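Local coordinates for protein cyclohexadienyl dehydratase (Synthetic construct, PDB 5JOS) that probably catalyses the dehydration of prephenate and arogenate in phenylalanine biosynthesis, as an ancestral enzyme built on a periplasmic solute-binding protein fold, at residues A[112-123]-A[188-199]; A[133-144]-A[173-181]. All blocks are in the same frame, centred on the assembly; numbering follows the deposited sequence.

Interaction 1. Residues A[112-123]-A[188-199]. With NA (sodium ion), chain B.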
loop_
_atom_site.group_PDB
_atom_site.type_symbol
_atom_site.label_atom_id
_atom_site.label_comp_id
_atom_site.label_asym_id
_atom_site.label_seq_id
_atom_site.Cartn_x
_atom_site.Cartn_y
_atom_site.Cartn_z
ATOM N N THR A 112 -6.044 4.148 9.930
ATOM C CA THR A 112 -6.577 5.213 9.113
ATOM C C THR A 112 -7.941 5.601 9.769
ATOM O O THR A 112 -8.797 4.727 10.034
ATOM C CB THR A 112 -6.824 4.728 7.666
ATOM O OG1 THR A 112 -5.566 4.429 7.038
ATOM C CG2 THR A 112 -7.459 5.799 6.778
ATOM N N PRO A 113 -8.121 6.878 10.088
ATOM C CA PRO A 113 -9.485 7.263 10.466
ATOM C C PRO A 113 -10.505 7.171 9.337
ATOM O O PRO A 113 -10.297 7.581 8.153
ATOM C CB PRO A 113 -9.340 8.712 10.863
ATOM C CG PRO A 113 -8.202 9.218 10.037
ATOM C CD PRO A 113 -7.305 8.060 9.735
ATOM N N LEU A 114 -11.655 6.760 9.745
ATOM C CA LEU A 114 -12.813 6.770 8.865
ATOM C C LEU A 114 -13.867 7.695 9.411
ATOM O O LEU A 114 -14.239 7.593 10.591
ATOM C CB LEU A 114 -13.329 5.366 8.882
ATOM C CG LEU A 114 -14.635 5.071 8.136
ATOM C CD1 LEU A 114 -14.315 5.041 6.689
ATOM C CD2 LEU A 114 -15.171 3.713 8.609
ATOM N N VAL A 115 -14.334 8.618 8.589
ATOM C CA VAL A 115 -15.123 9.756 9.074
ATOM C C VAL A 115 -16.263 9.983 8.112
ATOM O O VAL A 115 -16.297 9.362 7.030
ATOM C CB VAL A 115 -14.287 10.996 9.170
ATOM C CG1 VAL A 115 -13.101 10.756 10.122
ATOM C CG2 VAL A 115 -13.814 11.486 7.782
ATOM N N ARG A 116 -17.227 10.810 8.461
ATOM C CA ARG A 116 -18.220 11.161 7.462
ATOM C C ARG A 116 -17.609 11.952 6.340
ATOM O O ARG A 116 -16.637 12.707 6.524
ATOM C CB ARG A 116 -19.382 11.990 8.059
ATOM C CG ARG A 116 -20.232 11.155 8.979
ATOM C CD ARG A 116 -21.383 11.930 9.592
ATOM N NE ARG A 116 -20.878 12.883 10.557
ATOM C CZ ARG A 116 -20.474 12.599 11.800
ATOM N NH1 ARG A 116 -20.501 11.378 12.290
ATOM N NH2 ARG A 116 -20.066 13.572 12.573
ATOM N N LYS A 117 -18.228 11.786 5.179
ATOM C CA LYS A 117 -17.788 12.447 3.980
ATOM C C LYS A 117 -17.574 13.979 4.180
ATOM O O LYS A 117 -16.532 14.527 3.850
ATOM C CB LYS A 117 -18.806 12.190 2.886
ATOM C CG LYS A 117 -18.717 13.154 1.740
ATOM C CD LYS A 117 -17.846 12.583 0.677
ATOM C CE LYS A 117 -18.735 12.285 -0.495
ATOM N NZ LYS A 117 -19.334 13.561 -1.006
ATOM N N GLU A 118 -18.579 14.666 4.649
ATOM C CA GLU A 118 -18.441 16.092 4.895
ATOM C C GLU A 118 -17.413 16.487 5.986
ATOM O O GLU A 118 -17.108 17.643 6.127
ATOM C CB GLU A 118 -19.788 16.683 5.282
ATOM C CG GLU A 118 -20.264 16.284 6.681
ATOM C CD GLU A 118 -21.124 15.046 6.705
ATOM O OE1 GLU A 118 -20.961 14.160 5.800
ATOM O OE2 GLU A 118 -21.945 14.976 7.659
ATOM N N ASP A 119 -16.892 15.557 6.755
ATOM C CA ASP A 119 -15.897 15.897 7.769
ATOM C C ASP A 119 -14.524 15.595 7.244
ATOM O O ASP A 119 -13.582 15.535 8.012
ATOM C CB ASP A 119 -16.122 15.009 8.997
ATOM C CG ASP A 119 -17.253 15.481 9.879
ATOM O OD1 ASP A 119 -17.831 16.491 9.597
ATOM O OD2 ASP A 119 -17.543 14.852 10.896
ATOM N N ALA A 120 -14.402 15.230 5.965
ATOM C CA ALA A 120 -13.102 14.694 5.475
ATOM C C ALA A 120 -11.925 15.661 5.690
ATOM O O ALA A 120 -10.802 15.279 6.111
ATOM C CB ALA A 120 -13.195 14.352 3.985
ATOM N N ASP A 121 -12.215 16.892 5.311
ATOM C CA ASP A 121 -11.301 18.049 5.415
ATOM C C ASP A 121 -11.127 18.430 6.882
ATOM O O ASP A 121 -10.155 19.001 7.281
ATOM C CB ASP A 121 -11.945 19.223 4.686
ATOM C CG ASP A 121 -13.375 19.524 5.233
ATOM O OD1 ASP A 121 -14.151 18.552 5.665
ATOM O OD2 ASP A 121 -13.697 20.750 5.258
ATOM N N LYS A 122 -12.101 18.078 7.696
ATOM C CA LYS A 122 -12.095 18.488 9.060
ATOM C C LYS A 122 -11.239 17.594 9.923
ATOM O O LYS A 122 -10.802 18.046 10.954
ATOM C CB LYS A 122 -13.515 18.510 9.559
ATOM C CG LYS A 122 -13.604 18.422 11.036
ATOM C CD LYS A 122 -15.044 18.478 11.492
ATOM C CE LYS A 122 -15.017 18.714 12.996
ATOM N NZ LYS A 122 -16.356 18.694 13.612
ATOM N N PHE A 123 -11.004 16.336 9.545
ATOM C CA PHE A 123 -10.167 15.488 10.357
ATOM C C PHE A 123 -8.995 14.994 9.527
ATOM O O PHE A 123 -9.060 13.917 8.906
ATOM C CB PHE A 123 -10.964 14.292 10.872
ATOM C CG PHE A 123 -12.046 14.644 11.862
ATOM C CD1 PHE A 123 -11.726 15.137 13.100
ATOM C CD2 PHE A 123 -13.381 14.385 11.578
ATOM C CE1 PHE A 123 -12.722 15.420 14.044
ATOM C CE2 PHE A 123 -14.384 14.633 12.498
ATOM C CZ PHE A 123 -14.063 15.152 13.744
ATOM N N TYR A 188 -14.694 0.413 3.665
ATOM C CA TYR A 188 -15.896 1.083 4.110
ATOM C C TYR A 188 -16.155 2.416 3.450
ATOM O O TYR A 188 -17.296 2.682 3.072
ATOM C CB TYR A 188 -15.944 1.288 5.587
ATOM C CG TYR A 188 -15.911 -0.001 6.380
ATOM C CD1 TYR A 188 -16.834 -1.016 6.171
ATOM C CD2 TYR A 188 -14.985 -0.134 7.464
ATOM C CE1 TYR A 188 -16.781 -2.207 6.948
ATOM C CE2 TYR A 188 -14.935 -1.274 8.250
ATOM C CZ TYR A 188 -15.826 -2.304 7.989
ATOM O OH TYR A 188 -15.679 -3.402 8.776
ATOM N N ALA A 189 -15.126 3.234 3.237
ATOM C CA ALA A 189 -15.342 4.450 2.503
ATOM C C ALA A 189 -15.662 4.209 1.081
ATOM O O ALA A 189 -16.429 4.957 0.458
ATOM C CB ALA A 189 -14.143 5.362 2.637
ATOM N N LYS A 190 -15.069 3.229 0.446
ATOM C CA LYS A 190 -15.482 3.116 -0.923
ATOM C C LYS A 190 -16.925 2.673 -1.097
ATOM O O LYS A 190 -17.548 3.076 -2.040
ATOM C CB LYS A 190 -14.546 2.323 -1.783
ATOM C CG LYS A 190 -14.471 0.854 -1.655
ATOM C CD LYS A 190 -13.535 0.344 -2.764
ATOM C CE LYS A 190 -13.256 -1.144 -2.576
ATOM N NZ LYS A 190 -12.982 -1.697 -3.943
ATOM N N LYS A 191 -17.445 1.946 -0.126
ATOM C CA LYS A 191 -18.727 1.252 -0.274
ATOM C C LYS A 191 -19.847 1.956 0.462
ATOM O O LYS A 191 -20.945 1.423 0.547
ATOM C CB LYS A 191 -18.577 -0.223 0.237
ATOM C CG LYS A 191 -17.795 -1.035 -0.809
ATOM C CD LYS A 191 -18.060 -2.551 -0.684
ATOM C CE LYS A 191 -17.931 -3.205 -2.048
ATOM N NZ LYS A 191 -17.874 -4.686 -1.881
ATOM N N HIS A 192 -19.562 3.149 0.978
ATOM C CA HIS A 192 -20.577 3.950 1.603
ATOM C C HIS A 192 -20.475 5.419 1.149
ATOM O O HIS A 192 -19.451 6.053 1.355
ATOM C CB HIS A 192 -20.440 3.840 3.093
ATOM C CG HIS A 192 -21.639 4.291 3.852
ATOM N ND1 HIS A 192 -22.197 5.556 3.723
ATOM C CD2 HIS A 192 -22.415 3.636 4.755
ATOM C CE1 HIS A 192 -23.245 5.659 4.527
ATOM N NE2 HIS A 192 -23.376 4.515 5.183
ATOM N N PRO A 193 -21.533 5.984 0.543
ATOM C CA PRO A 193 -21.449 7.332 0.045
ATOM C C PRO A 193 -21.284 8.397 1.106
ATOM O O PRO A 193 -20.996 9.536 0.792
ATOM C CB PRO A 193 -22.772 7.522 -0.665
ATOM C CG PRO A 193 -23.723 6.593 0.064
ATOM C CD PRO A 193 -22.883 5.425 0.401
ATOM N N GLY A 194 -21.585 8.056 2.333
ATOM C CA GLY A 194 -21.579 9.006 3.441
ATOM C C GLY A 194 -20.253 8.970 4.187
ATOM O O GLY A 194 -20.067 9.672 5.149
ATOM N N LEU A 195 -19.337 8.117 3.793
ATOM C CA LEU A 195 -18.062 7.967 4.605
ATOM C C LEU A 195 -16.841 8.245 3.733
ATOM O O LEU A 195 -16.873 8.072 2.493
ATOM C CB LEU A 195 -17.917 6.582 5.178
ATOM C CG LEU A 195 -18.986 6.039 6.127
ATOM C CD1 LEU A 195 -18.727 4.612 6.528
ATOM C CD2 LEU A 195 -18.997 6.796 7.396
ATOM N N ALA A 196 -15.807 8.742 4.375
ATOM C CA ALA A 196 -14.532 8.997 3.759
ATOM C C ALA A 196 -13.394 8.497 4.633
ATOM O O ALA A 196 -13.477 8.446 5.858
ATOM C CB ALA A 196 -14.370 10.484 3.525
ATOM N N ALA A 197 -12.363 7.982 4.003
ATOM C CA ALA A 197 -11.154 7.522 4.750
ATOM C C ALA A 197 -10.144 8.605 4.592
ATOM O O ALA A 197 -9.943 9.051 3.495
ATOM C CB ALA A 197 -10.560 6.250 4.139
ATOM N N VAL A 198 -9.464 9.021 5.630
ATOM C CA VAL A 198 -8.449 10.084 5.479
ATOM C C VAL A 198 -7.056 9.539 5.775
ATOM O O VAL A 198 -6.830 9.082 6.857
ATOM C CB VAL A 198 -8.752 11.234 6.451
ATOM C CG1 VAL A 198 -7.807 12.400 6.183
ATOM C CG2 VAL A 198 -10.191 11.687 6.272
ATOM N N LEU A 199 -6.127 9.523 4.824
ATOM C CA LEU A 199 -4.789 8.950 5.091
ATOM C C LEU A 199 -3.985 10.007 5.881
ATOM O O LEU A 199 -3.992 11.140 5.548
ATOM C CB LEU A 199 -4.005 8.508 3.864
ATOM C CG LEU A 199 -4.519 7.372 2.950
ATOM C CD1 LEU A 199 -3.490 7.224 1.825
ATOM C CD2 LEU A 199 -4.760 6.079 3.775
HETATM NA NA NA B . -17.551 6.945 0.327
HETATM O O HOH W 1 -21.974 11.694 5.763
HETATM O O HOH W 2 -18.294 9.171 -0.201
HETATM O O HOH W 3 -15.604 7.495 -0.831
#
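Leu114 lays its two methyls over the end of helix 182-190. CD2 meets CB of Tyr188 at 4.0 Å, and the two side chains cross at about a right angle. CD1 lies against CB of Ala189 and CB of Leu195. With CG anti to the backbone N (chi1 175°), the branch swings from strand 112-116 onto this helix. Phe167 of helix 166-171 touches Leu114 and stacks on the Tyr188 ring.

Beyond the helix, the chain turns back and pairs antiparallel with strand 112-116. Val115 and Ala196 are a hydrogen-bonded pair, with Ala196 N to Val115 O at 2.8 Å. Val198 N to Pro113 O and Lys117 N to Gly194 O continue the ladder. Strand 195-197 is an outermost strand of the mixed sheet in one lobe of the periplasmic binding protein fold.

The turn from His192 to Leu195 is type I. Gly194 N donates to ND1 of His192 in the plane of the imidazole, and CG of Leu195 lies over one face of that ring. Carbonyls here also bind a sodium ion: Ala189 O and His192 O at 2.3 Å each and Leu195 O at 2.5 Å, with two waters. The ion thus ties the helix end to the turn and the strand.

On the sheet face of Val115 and Ala196, CG2 of Val115 touches CG2 of Val198 at 3.9 Å. CB of Ala196 packs on CB of Ala120. A water joins Glu118 OE1 to Gly194 O.

Interaction 2. Residues A[133-144]-A[173-181]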
loop_
_atom_site.group_PDB
_atom_site.type_symbol
_atom_site.label_atom_id
_atom_site.label_comp_id
_atom_site.label_asym_id
_atom_site.label_seq_id
_atom_site.Cartn_x
_atom_site.Cartn_y
_atom_site.Cartn_z
ATOM N N ASP A 133 -14.409 17.174 21.960
ATOM C CA ASP A 133 -15.738 17.034 21.350
ATOM C C ASP A 133 -15.768 15.860 20.305
ATOM O O ASP A 133 -16.808 15.554 19.693
ATOM C CB ASP A 133 -16.052 18.370 20.711
ATOM C CG ASP A 133 -14.778 19.072 20.296
ATOM O OD1 ASP A 133 -14.228 19.893 21.065
ATOM O OD2 ASP A 133 -14.255 18.683 19.253
ATOM N N VAL A 134 -14.659 15.168 20.099
ATOM C CA VAL A 134 -14.613 14.192 18.975
ATOM C C VAL A 134 -14.982 12.827 19.539
ATOM O O VAL A 134 -14.360 12.391 20.500
ATOM C CB VAL A 134 -13.231 14.178 18.286
ATOM C CG1 VAL A 134 -13.222 13.123 17.166
ATOM C CG2 VAL A 134 -12.900 15.581 17.747
ATOM N N ARG A 135 -16.017 12.183 18.974
ATOM C CA ARG A 135 -16.420 10.862 19.414
ATOM C C ARG A 135 -15.716 9.776 18.594
ATOM O O ARG A 135 -15.981 9.583 17.380
ATOM C CB ARG A 135 -17.953 10.699 19.386
ATOM C CG ARG A 135 -18.665 11.570 20.429
ATOM C CD ARG A 135 -20.152 11.722 20.108
ATOM N NE ARG A 135 -20.258 12.134 18.695
ATOM C CZ ARG A 135 -21.367 12.116 17.945
ATOM N NH1 ARG A 135 -22.513 11.726 18.452
ATOM N NH2 ARG A 135 -21.332 12.489 16.671
ATOM N N VAL A 136 -14.810 9.083 19.273
ATOM C CA VAL A 136 -13.991 8.070 18.698
ATOM C C VAL A 136 -14.497 6.715 19.012
ATOM O O VAL A 136 -14.848 6.435 20.145
ATOM C CB VAL A 136 -12.561 8.165 19.238
ATOM C CG1 VAL A 136 -11.700 7.003 18.775
ATOM C CG2 VAL A 136 -11.924 9.440 18.724
ATOM N N ALA A 137 -14.572 5.907 17.967
ATOM C CA ALA A 137 -15.156 4.571 18.065
ATOM C C ALA A 137 -14.147 3.522 17.808
ATOM O O ALA A 137 -13.435 3.607 16.823
ATOM C CB ALA A 137 -16.296 4.399 17.091
ATOM N N VAL A 138 -14.057 2.528 18.708
ATOM C CA VAL A 138 -13.169 1.428 18.451
ATOM C C VAL A 138 -13.784 0.134 18.952
ATOM O O VAL A 138 -14.664 0.145 19.845
ATOM C CB VAL A 138 -11.830 1.592 19.158
ATOM C CG1 VAL A 138 -11.116 2.847 18.711
ATOM C CG2 VAL A 138 -12.048 1.621 20.653
ATOM N N ASN A 139 -13.281 -0.990 18.429
ATOM C CA ASN A 139 -13.590 -2.294 19.004
ATOM C C ASN A 139 -12.675 -2.560 20.178
ATOM O O ASN A 139 -11.617 -1.975 20.277
ATOM C CB ASN A 139 -13.455 -3.405 17.950
ATOM C CG ASN A 139 -12.053 -3.457 17.351
ATOM O OD1 ASN A 139 -11.513 -2.449 16.892
ATOM N ND2 ASN A 139 -11.443 -4.576 17.440
ATOM N N PRO A 140 -13.054 -3.489 21.066
ATOM C CA PRO A 140 -12.254 -3.748 22.209
ATOM C C PRO A 140 -11.064 -4.618 21.928
ATOM O O PRO A 140 -11.126 -5.552 21.139
ATOM C CB PRO A 140 -13.172 -4.572 23.154
ATOM C CG PRO A 140 -14.400 -4.856 22.376
ATOM C CD PRO A 140 -14.202 -4.404 20.970
ATOM N N GLY A 141 -10.007 -4.322 22.637
ATOM C CA GLY A 141 -9.064 -5.355 23.017
ATOM C C GLY A 141 -7.857 -5.430 22.129
ATOM O O GLY A 141 -7.019 -6.202 22.411
ATOM N N GLY A 142 -7.771 -4.677 21.044
ATOM C CA GLY A 142 -6.580 -4.831 20.136
ATOM C C GLY A 142 -5.930 -3.476 19.843
ATOM O O GLY A 142 -6.015 -2.510 20.624
ATOM N N THR A 143 -5.322 -3.388 18.668
ATOM C CA THR A 143 -4.563 -2.227 18.278
ATOM C C THR A 143 -5.409 -0.965 18.035
ATOM O O THR A 143 -4.892 0.152 18.212
ATOM C CB THR A 143 -3.649 -2.603 17.050
ATOM O OG1 THR A 143 -4.423 -3.236 16.027
ATOM C CG2 THR A 143 -2.695 -3.595 17.465
ATOM N N ASN A 144 -6.680 -1.087 17.605
ATOM C CA ASN A 144 -7.482 0.088 17.431
ATOM C C ASN A 144 -7.716 0.756 18.761
ATOM O O ASN A 144 -7.521 1.964 18.884
ATOM C CB ASN A 144 -8.805 -0.234 16.740
ATOM C CG ASN A 144 -8.600 -0.787 15.370
ATOM O OD1 ASN A 144 -7.676 -0.347 14.633
ATOM N ND2 ASN A 144 -9.450 -1.748 14.983
ATOM N N GLY A 173 -23.971 9.308 12.406
ATOM C CA GLY A 173 -23.764 10.514 13.235
ATOM C C GLY A 173 -23.738 10.215 14.722
ATOM O O GLY A 173 -23.789 11.139 15.568
ATOM N N ARG A 174 -23.622 8.940 15.059
ATOM C CA ARG A 174 -23.550 8.559 16.450
ATOM C C ARG A 174 -22.122 8.494 16.951
ATOM O O ARG A 174 -21.918 8.255 18.102
ATOM C CB ARG A 174 -24.350 7.250 16.729
ATOM C CG ARG A 174 -25.891 7.389 16.512
ATOM C CD ARG A 174 -26.669 6.088 16.843
ATOM N NE ARG A 174 -26.265 4.970 15.968
ATOM C CZ ARG A 174 -26.867 4.634 14.827
ATOM N NH1 ARG A 174 -27.917 5.292 14.390
ATOM N NH2 ARG A 174 -26.411 3.628 14.101
ATOM N N ALA A 175 -21.119 8.573 16.062
ATOM C CA ALA A 175 -19.716 8.717 16.437
ATOM C C ALA A 175 -19.141 9.543 15.328
ATOM O O ALA A 175 -19.759 9.688 14.252
ATOM C CB ALA A 175 -19.033 7.382 16.461
ATOM N N ASP A 176 -17.949 10.017 15.530
ATOM C CA ASP A 176 -17.313 10.928 14.557
ATOM C C ASP A 176 -16.122 10.353 13.785
ATOM O O ASP A 176 -15.852 10.765 12.640
ATOM C CB ASP A 176 -16.738 12.117 15.322
ATOM C CG ASP A 176 -17.839 12.967 15.964
ATOM O OD1 ASP A 176 -18.820 13.183 15.254
ATOM O OD2 ASP A 176 -17.787 13.305 17.149
ATOM N N VAL A 177 -15.365 9.482 14.444
ATOM C CA VAL A 177 -14.142 8.909 13.850
ATOM C C VAL A 177 -13.984 7.473 14.306
ATOM O O VAL A 177 -13.903 7.216 15.510
ATOM C CB VAL A 177 -12.905 9.640 14.365
ATOM C CG1 VAL A 177 -11.626 9.001 13.784
ATOM C CG2 VAL A 177 -12.936 11.163 14.082
ATOM N N MET A 178 -13.899 6.529 13.351
ATOM C CA MET A 178 -13.613 5.140 13.662
ATOM C C MET A 178 -12.150 4.914 13.355
ATOM O O MET A 178 -11.709 5.330 12.304
ATOM C CB MET A 178 -14.486 4.204 12.809
ATOM C CG MET A 178 -14.106 2.748 13.020
ATOM S SD MET A 178 -15.118 1.816 11.863
ATOM C CE MET A 178 -14.414 0.195 12.147
ATOM N N ILE A 179 -11.398 4.340 14.309
ATOM C CA ILE A 179 -10.023 3.933 14.107
ATOM C C ILE A 179 -9.993 2.505 13.735
ATOM O O ILE A 179 -10.527 1.685 14.472
ATOM C CB ILE A 179 -9.148 4.073 15.374
ATOM C CG1 ILE A 179 -9.214 5.489 15.852
ATOM C CG2 ILE A 179 -7.732 3.658 15.132
ATOM C CD1 ILE A 179 -8.676 6.542 14.898
ATOM N N THR A 180 -9.372 2.217 12.569
ATOM C CA THR A 180 -9.302 0.861 12.079
ATOM C C THR A 180 -8.096 0.716 11.158
ATOM O O THR A 180 -7.534 1.718 10.741
ATOM C CB THR A 180 -10.624 0.525 11.376
ATOM O OG1 THR A 180 -10.659 -0.843 11.022
ATOM C CG2 THR A 180 -10.793 1.322 10.181
ATOM N N ASP A 181 -7.722 -0.519 10.807
ATOM C CA ASP A 181 -6.705 -0.724 9.763
ATOM C C ASP A 181 -7.031 -0.035 8.464
ATOM O O ASP A 181 -8.188 0.030 8.066
ATOM C CB ASP A 181 -6.476 -2.196 9.445
ATOM C CG ASP A 181 -5.833 -2.944 10.590
ATOM O OD1 ASP A 181 -5.104 -2.387 11.395
ATOM O OD2 ASP A 181 -6.067 -4.120 10.686
HETATM O O HOH W 4 -12.543 0.019 15.446
HETATM O O HOH W 5 -8.948 -3.023 12.269
#
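Arg135 sets CG beside its own backbone N (chi1 -68°) and bends at chi3, which curls the guanidinium round to Asp176. Two nitrogens take the two carboxylate oxygens: NE donates to OD2 at 3.1 Å and NH2 to OD1 at 3.0 Å. Both oxygens lie in the guanidinium plane, but the nitrogens approach from above the carboxylate, and the two planes are 51° apart. OD2 also accepts the backbone N of Arg135 at 2.8 Å.

This salt bridge sits at the start of two parallel neighbours, strands 135-138 and 177-181, in the central sheet of an alpha/beta lobe of the periplasmic binding protein fold. Between them the chain runs through helix 143-151, strand 156-159 and helix 166-171. Arg135 O takes both Asp176 N and Val177 N, and Ala137 N donates to Val177 O. The bond from Ile179 N to Ala137 O is weak.

On the face of Val136 and Val177, CG1 of Val134 meets CG2 of Val177 at 3.7 Å. CG1 of Val136 packs on CG1 of Ile179. The other face carries Ala137 and Met178, which both touch Ile166.

Past strand 135-138, at the start of helix 143-151, Asn144 lies over Ile179 O and Thr180 CA. Its OD1 accepts from Lys111. In its amide plane, ND2 donates to Asn139 OD1 at 2.9 Å, with an angle of 173° at the hydrogen.

Both interactions belong to one sheet. Strands 111-116 and 177-181 are neighbours in it, and Leu114 N meets Met178 O across the join. Interaction 2 is the more buried and joins parallel strands. Interaction 1 is partly buried and adds the antiparallel strand 195-197 at the sheet's outer side. Their polar chemistry also differs. In 133-144 with 173-181 a buried carboxylate is held by an arginine; in 112-123 with 188-199 backbone carbonyls hold a sodium ion. Arg116 connects the two through Ala175 O and Asp176, so Asp176 has a second arginine partner. Phe123 packs on Val134. Strand 177-181 leads directly into helix 182-190.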